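Local coordinates for alpha-l-arabinofuranosidase domain protein (Thermotoga maritima, PDB 4ATW) that probably hydrolyses terminal alpha-L-arabinofuranosyl residues from arabinose-containing polysaccharides and oligosaccharides, as a thermostable arabinofuranosidase, at residues S240-K254 and K300-L312. Numbering follows the deposited sequence.
Sequences SDDYYETVSTVYLLK and KDGIFACGVLVLL
The ring of F304 sets its CD1-CE1 side against the turn that links helices 243-247 and 250-254. V250 N lies at its edge, near the ring plane, with T249 C in plane there; T249 OG1 approaches CE1 obliquely at 3.4 Å, and V308 CG2, one turn on in the same helix, sits over one face, toward the rim. The Y243 ring meets the aliphatic part of K300 obliquely, CD1 lying 3.8 Å from CG; Y244 CE1 lies in the plane of the Y243 ring at its edge, while Y243 CD2 lies over one face of Y244, toward its rim. With CG anti to the backbone N (chi1 163°), the F304 ring reaches out from its helix to F236 and W282; a flat, wholly apolar group suits this place, since T249 OG1 donates to T246 O (2.7 Å) and also bonds T238, needing nothing from the ring.

K300 is long enough to run past Y243 and across T246, at about a right angle to it, then bends at chi3 (90°) so that NZ turns back to D301. The salt bridge from NZ to D301 OD1, 2.9 Å long, enters from above the carboxylate plane, while R287 pairs with the other oxygen, OD2. An alanine in place of K300 would probably leave D301 OD1 without its ammonium partner and open a gap between Y243 and T246.

In the parallel (beta/alpha)8 barrel expected of this glycosidase, the paired segments follow successive strands, 231-238 and 276-284, and their helices run in roughly the same direction: helix 250-254 crosses helix 300-312 at -32°, with axes 9.8 Å apart. A side chain at G307 would point at V250, whose CG2 occupies that position, 3.6 Å from G307 C. V247 and I303 lie side by side (CG1 to CG2), the L253 and V308 side chains cross at about a right angle, and the K254 methylenes meet L311 CD1.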
loop_
_atom_site.group_PDB
_atom_site.type_symbol
_atom_site.label_atom_id
_atom_site.label_comp_id
_atom_site.label_asym_id
_atom_site.label_seq_id
_atom_site.Cartn_x
_atom_site.Cartn_y
_atom_site.Cartn_z
ATOM N N SER A 240 -3.225 16.490 8.139
ATOM C CA SER A 240 -3.423 17.772 8.791
ATOM C C SER A 240 -3.886 18.741 7.743
ATOM O O SER A 240 -3.713 18.501 6.558
ATOM C CB SER A 240 -2.111 18.280 9.362
ATOM O OG SER A 240 -2.116 19.692 9.418
ATOM N N ASP A 241 -4.469 19.844 8.174
ATOM C CA ASP A 241 -4.937 20.829 7.218
ATOM C C ASP A 241 -3.792 21.585 6.549
ATOM O O ASP A 241 -3.820 21.855 5.333
ATOM C CB ASP A 241 -5.870 21.800 7.906
ATOM C CG ASP A 241 -7.277 21.295 7.939
ATOM O OD1 ASP A 241 -7.615 20.450 7.084
ATOM O OD2 ASP A 241 -8.047 21.744 8.809
ATOM N N ASP A 242 -2.786 21.932 7.347
ATOM C CA ASP A 242 -1.642 22.642 6.819
ATOM C C ASP A 242 -0.897 21.757 5.805
ATOM O O ASP A 242 -0.569 20.586 6.067
ATOM C CB ASP A 242 -0.706 23.069 7.943
ATOM C CG ASP A 242 0.525 23.757 7.417
ATOM O OD1 ASP A 242 0.397 24.859 6.839
ATOM O OD2 ASP A 242 1.628 23.185 7.554
ATOM N N TYR A 243 -0.654 22.332 4.636
ATOM C CA TYR A 243 0.031 21.646 3.566
ATOM C C TYR A 243 1.276 20.908 4.019
ATOM O O TYR A 243 1.367 19.690 3.864
ATOM C CB TYR A 243 0.424 22.646 2.504
ATOM C CG TYR A 243 1.312 22.051 1.435
ATOM C CD1 TYR A 243 0.789 21.218 0.462
ATOM C CD2 TYR A 243 2.694 22.307 1.418
ATOM C CE1 TYR A 243 1.612 20.652 -0.499
ATOM C CE2 TYR A 243 3.521 21.739 0.459
ATOM C CZ TYR A 243 2.981 20.909 -0.499
ATOM O OH TYR A 243 3.806 20.312 -1.444
ATOM N N TYR A 244 2.238 21.656 4.564
ATOM C CA TYR A 244 3.510 21.094 5.022
ATOM C C TYR A 244 3.410 20.089 6.149
ATOM O O TYR A 244 4.119 19.089 6.141
ATOM C CB TYR A 244 4.452 22.204 5.454
ATOM C CG TYR A 244 5.022 23.021 4.317
ATOM C CD1 TYR A 244 5.805 22.433 3.339
ATOM C CD2 TYR A 244 4.827 24.392 4.260
ATOM C CE1 TYR A 244 6.385 23.192 2.331
ATOM C CE2 TYR A 244 5.399 25.160 3.263
ATOM C CZ TYR A 244 6.177 24.562 2.301
ATOM O OH TYR A 244 6.731 25.375 1.327
ATOM N N GLU A 245 2.554 20.363 7.128
ATOM C CA GLU A 245 2.390 19.427 8.226
ATOM C C GLU A 245 2.031 18.099 7.592
ATOM O O GLU A 245 2.380 17.055 8.112
ATOM C CB GLU A 245 1.266 19.852 9.170
ATOM C CG GLU A 245 1.548 21.103 9.953
ATOM C CD GLU A 245 0.561 21.322 11.089
ATOM O OE1 GLU A 245 -0.310 20.450 11.311
ATOM O OE2 GLU A 245 0.661 22.367 11.774
ATOM N N THR A 246 1.341 18.136 6.458
ATOM C CA THR A 246 0.956 16.901 5.794
ATOM C C THR A 246 2.061 16.294 4.930
ATOM O O THR A 246 2.433 15.147 5.120
ATOM C CB THR A 246 -0.342 17.084 4.950
ATOM O OG1 THR A 246 -1.426 17.430 5.820
ATOM C CG2 THR A 246 -0.722 15.803 4.256
ATOM N N VAL A 247 2.609 17.036 3.983
ATOM C CA VAL A 247 3.656 16.439 3.153
ATOM C C VAL A 247 4.901 16.094 3.940
ATOM O O VAL A 247 5.487 15.058 3.711
ATOM C CB VAL A 247 4.094 17.334 1.955
ATOM C CG1 VAL A 247 2.945 17.541 1.023
ATOM C CG2 VAL A 247 4.627 18.655 2.452
ATOM N N SER A 248 5.297 16.945 4.873
ATOM C CA SER A 248 6.512 16.684 5.634
ATOM C C SER A 248 6.538 15.381 6.447
ATOM O O SER A 248 7.614 14.916 6.847
ATOM C CB SER A 248 6.815 17.856 6.570
ATOM O OG SER A 248 5.967 17.860 7.709
ATOM N N THR A 249 5.374 14.779 6.679
ATOM C CA THR A 249 5.351 13.562 7.447
ATOM C C THR A 249 5.851 12.395 6.638
ATOM O O THR A 249 5.841 11.264 7.122
ATOM C CB THR A 249 3.951 13.198 7.950
ATOM O OG1 THR A 249 3.051 13.182 6.846
ATOM C CG2 THR A 249 3.478 14.172 9.009
ATOM N N VAL A 250 6.254 12.620 5.395
ATOM C CA VAL A 250 6.778 11.494 4.610
ATOM C C VAL A 250 8.181 11.263 5.158
ATOM O O VAL A 250 8.720 10.167 5.108
ATOM C CB VAL A 250 6.787 11.794 3.064
ATOM C CG1 VAL A 250 7.314 13.146 2.821
ATOM C CG2 VAL A 250 7.624 10.802 2.311
ATOM N N TYR A 251 8.753 12.300 5.745
ATOM C CA TYR A 251 10.067 12.133 6.298
ATOM C C TYR A 251 10.007 11.676 7.739
ATOM O O TYR A 251 11.008 11.258 8.303
ATOM C CB TYR A 251 10.889 13.397 6.066
ATOM C CG TYR A 251 11.152 13.524 4.568
ATOM C CD1 TYR A 251 12.187 12.795 3.948
ATOM C CD2 TYR A 251 10.278 14.245 3.740
ATOM C CE1 TYR A 251 12.333 12.776 2.549
ATOM C CE2 TYR A 251 10.412 14.225 2.340
ATOM C CZ TYR A 251 11.438 13.487 1.758
ATOM O OH TYR A 251 11.543 13.429 0.394
ATOM N N LEU A 252 8.816 11.726 8.322
ATOM C CA LEU A 252 8.614 11.220 9.673
ATOM C C LEU A 252 8.506 9.708 9.459
ATOM O O LEU A 252 9.173 8.928 10.116
ATOM C CB LEU A 252 7.314 11.760 10.272
ATOM C CG LEU A 252 6.951 11.468 11.730
ATOM C CD1 LEU A 252 5.616 12.085 12.050
ATOM C CD2 LEU A 252 6.878 9.992 11.946
ATOM N N LEU A 253 7.684 9.292 8.501
ATOM C CA LEU A 253 7.527 7.877 8.198
ATOM C C LEU A 253 8.902 7.265 7.955
ATOM O O LEU A 253 9.133 6.094 8.246
ATOM C CB LEU A 253 6.643 7.690 6.964
ATOM C CG LEU A 253 6.628 6.236 6.482
ATOM C CD1 LEU A 253 5.824 5.348 7.425
ATOM C CD2 LEU A 253 6.067 6.179 5.077
ATOM N N LYS A 254 9.822 8.064 7.428
ATOM C CA LYS A 254 11.156 7.561 7.156
ATOM C C LYS A 254 11.831 7.110 8.459
ATOM O O LYS A 254 12.268 5.958 8.590
ATOM C CB LYS A 254 12.008 8.636 6.467
ATOM C CG LYS A 254 13.392 8.152 6.001
ATOM C CD LYS A 254 14.370 9.309 6.031
ATOM C CE LYS A 254 15.753 8.928 5.521
ATOM N NZ LYS A 254 16.773 10.018 5.808
ATOM N N LYS A 300 -2.737 18.065 -1.984
ATOM C CA LYS A 300 -1.817 18.072 -0.859
ATOM C C LYS A 300 -1.508 16.621 -0.513
ATOM O O LYS A 300 -0.344 16.217 -0.504
ATOM C CB LYS A 300 -2.479 18.733 0.340
ATOM C CG LYS A 300 -1.701 18.651 1.636
ATOM C CD LYS A 300 -2.476 19.309 2.807
ATOM C CE LYS A 300 -3.399 18.338 3.577
ATOM N NZ LYS A 300 -4.612 17.864 2.860
ATOM N N ASP A 301 -2.565 15.842 -0.250
ATOM C CA ASP A 301 -2.440 14.446 0.118
ATOM C C ASP A 301 -1.794 13.631 -0.968
ATOM O O ASP A 301 -1.003 12.728 -0.687
ATOM C CB ASP A 301 -3.805 13.885 0.440
ATOM C CG ASP A 301 -4.538 14.720 1.461
ATOM O OD1 ASP A 301 -3.929 15.072 2.499
ATOM O OD2 ASP A 301 -5.728 15.026 1.232
ATOM N N GLY A 302 -2.126 13.943 -2.214
ATOM C CA GLY A 302 -1.536 13.208 -3.327
ATOM C C GLY A 302 -0.018 13.358 -3.399
ATOM O O GLY A 302 0.706 12.431 -3.797
ATOM N N ILE A 303 0.463 14.542 -3.035
ATOM C CA ILE A 303 1.897 14.805 -3.033
ATOM C C ILE A 303 2.537 13.931 -1.955
ATOM O O ILE A 303 3.586 13.338 -2.183
ATOM C CB ILE A 303 2.192 16.303 -2.759
ATOM C CG1 ILE A 303 1.768 17.133 -3.978
ATOM C CG2 ILE A 303 3.654 16.505 -2.382
ATOM C CD1 ILE A 303 2.410 16.722 -5.283
ATOM N N PHE A 304 1.892 13.843 -0.788
ATOM C CA PHE A 304 2.405 13.015 0.292
ATOM C C PHE A 304 2.553 11.592 -0.211
ATOM O O PHE A 304 3.564 10.931 0.016
ATOM C CB PHE A 304 1.450 13.029 1.482
ATOM C CG PHE A 304 1.700 11.913 2.447
ATOM C CD1 PHE A 304 2.677 12.035 3.446
ATOM C CD2 PHE A 304 1.038 10.703 2.299
ATOM C CE1 PHE A 304 2.993 10.967 4.271
ATOM C CE2 PHE A 304 1.350 9.635 3.116
ATOM C CZ PHE A 304 2.334 9.766 4.106
ATOM N N ALA A 305 1.515 11.133 -0.892
ATOM C CA ALA A 305 1.483 9.799 -1.439
ATOM C C ALA A 305 2.623 9.648 -2.419
ATOM O O ALA A 305 3.308 8.618 -2.479
ATOM C CB ALA A 305 0.146 9.574 -2.135
ATOM N N CYS A 306 2.824 10.703 -3.189
ATOM C CA CYS A 306 3.864 10.695 -4.187
ATOM C C CYS A 306 5.216 10.497 -3.490
ATOM O O CYS A 306 6.032 9.647 -3.877
ATOM C CB CYS A 306 3.802 12.013 -4.957
ATOM S SG CYS A 306 3.579 11.779 -6.741
ATOM N N GLY A 307 5.420 11.276 -2.438
ATOM C CA GLY A 307 6.657 11.207 -1.689
ATOM C C GLY A 307 6.909 9.858 -1.052
ATOM O O GLY A 307 8.041 9.326 -1.073
ATOM N N VAL A 308 5.861 9.301 -0.459
ATOM C CA VAL A 308 5.985 7.996 0.152
ATOM C C VAL A 308 6.520 6.990 -0.884
ATOM O O VAL A 308 7.485 6.269 -0.628
ATOM C CB VAL A 308 4.620 7.521 0.709
ATOM C CG1 VAL A 308 4.730 6.092 1.228
ATOM C CG2 VAL A 308 4.191 8.439 1.844
ATOM N N LEU A 309 5.905 6.964 -2.062
ATOM C CA LEU A 309 6.341 6.035 -3.113
ATOM C C LEU A 309 7.805 6.242 -3.480
ATOM O O LEU A 309 8.535 5.278 -3.729
ATOM C CB LEU A 309 5.460 6.167 -4.374
ATOM C CG LEU A 309 4.025 5.653 -4.264
ATOM C CD1 LEU A 309 3.284 5.994 -5.536
ATOM C CD2 LEU A 309 4.009 4.169 -3.990
ATOM N N VAL A 310 8.236 7.494 -3.518
ATOM C CA VAL A 310 9.626 7.757 -3.831
ATOM C C VAL A 310 10.521 7.182 -2.724
ATOM O O VAL A 310 11.567 6.575 -3.009
ATOM C CB VAL A 310 9.912 9.246 -3.937
ATOM C CG1 VAL A 310 11.389 9.447 -4.228
ATOM C CG2 VAL A 310 9.043 9.881 -5.006
ATOM N N LEU A 311 10.107 7.395 -1.466
ATOM C CA LEU A 311 10.823 6.906 -0.295
ATOM C C LEU A 311 10.962 5.381 -0.414
ATOM O O LEU A 311 12.072 4.830 -0.403
ATOM C CB LEU A 311 10.027 7.284 0.949
ATOM C CG LEU A 311 10.695 6.855 2.247
ATOM C CD1 LEU A 311 11.993 7.595 2.413
ATOM C CD2 LEU A 311 9.804 7.142 3.424
ATOM N N LEU A 312 9.821 4.709 -0.560
ATOM C CA LEU A 312 9.794 3.265 -0.697
ATOM C C LEU A 312 10.668 2.859 -1.849
ATOM O O LEU A 312 11.424 1.894 -1.764
ATOM C CB LEU A 312 8.367 2.757 -0.932
ATOM C CG LEU A 312 7.440 2.974 0.273
ATOM C CD1 LEU A 312 6.039 2.589 -0.106
ATOM C CD2 LEU A 312 7.888 2.131 1.477
#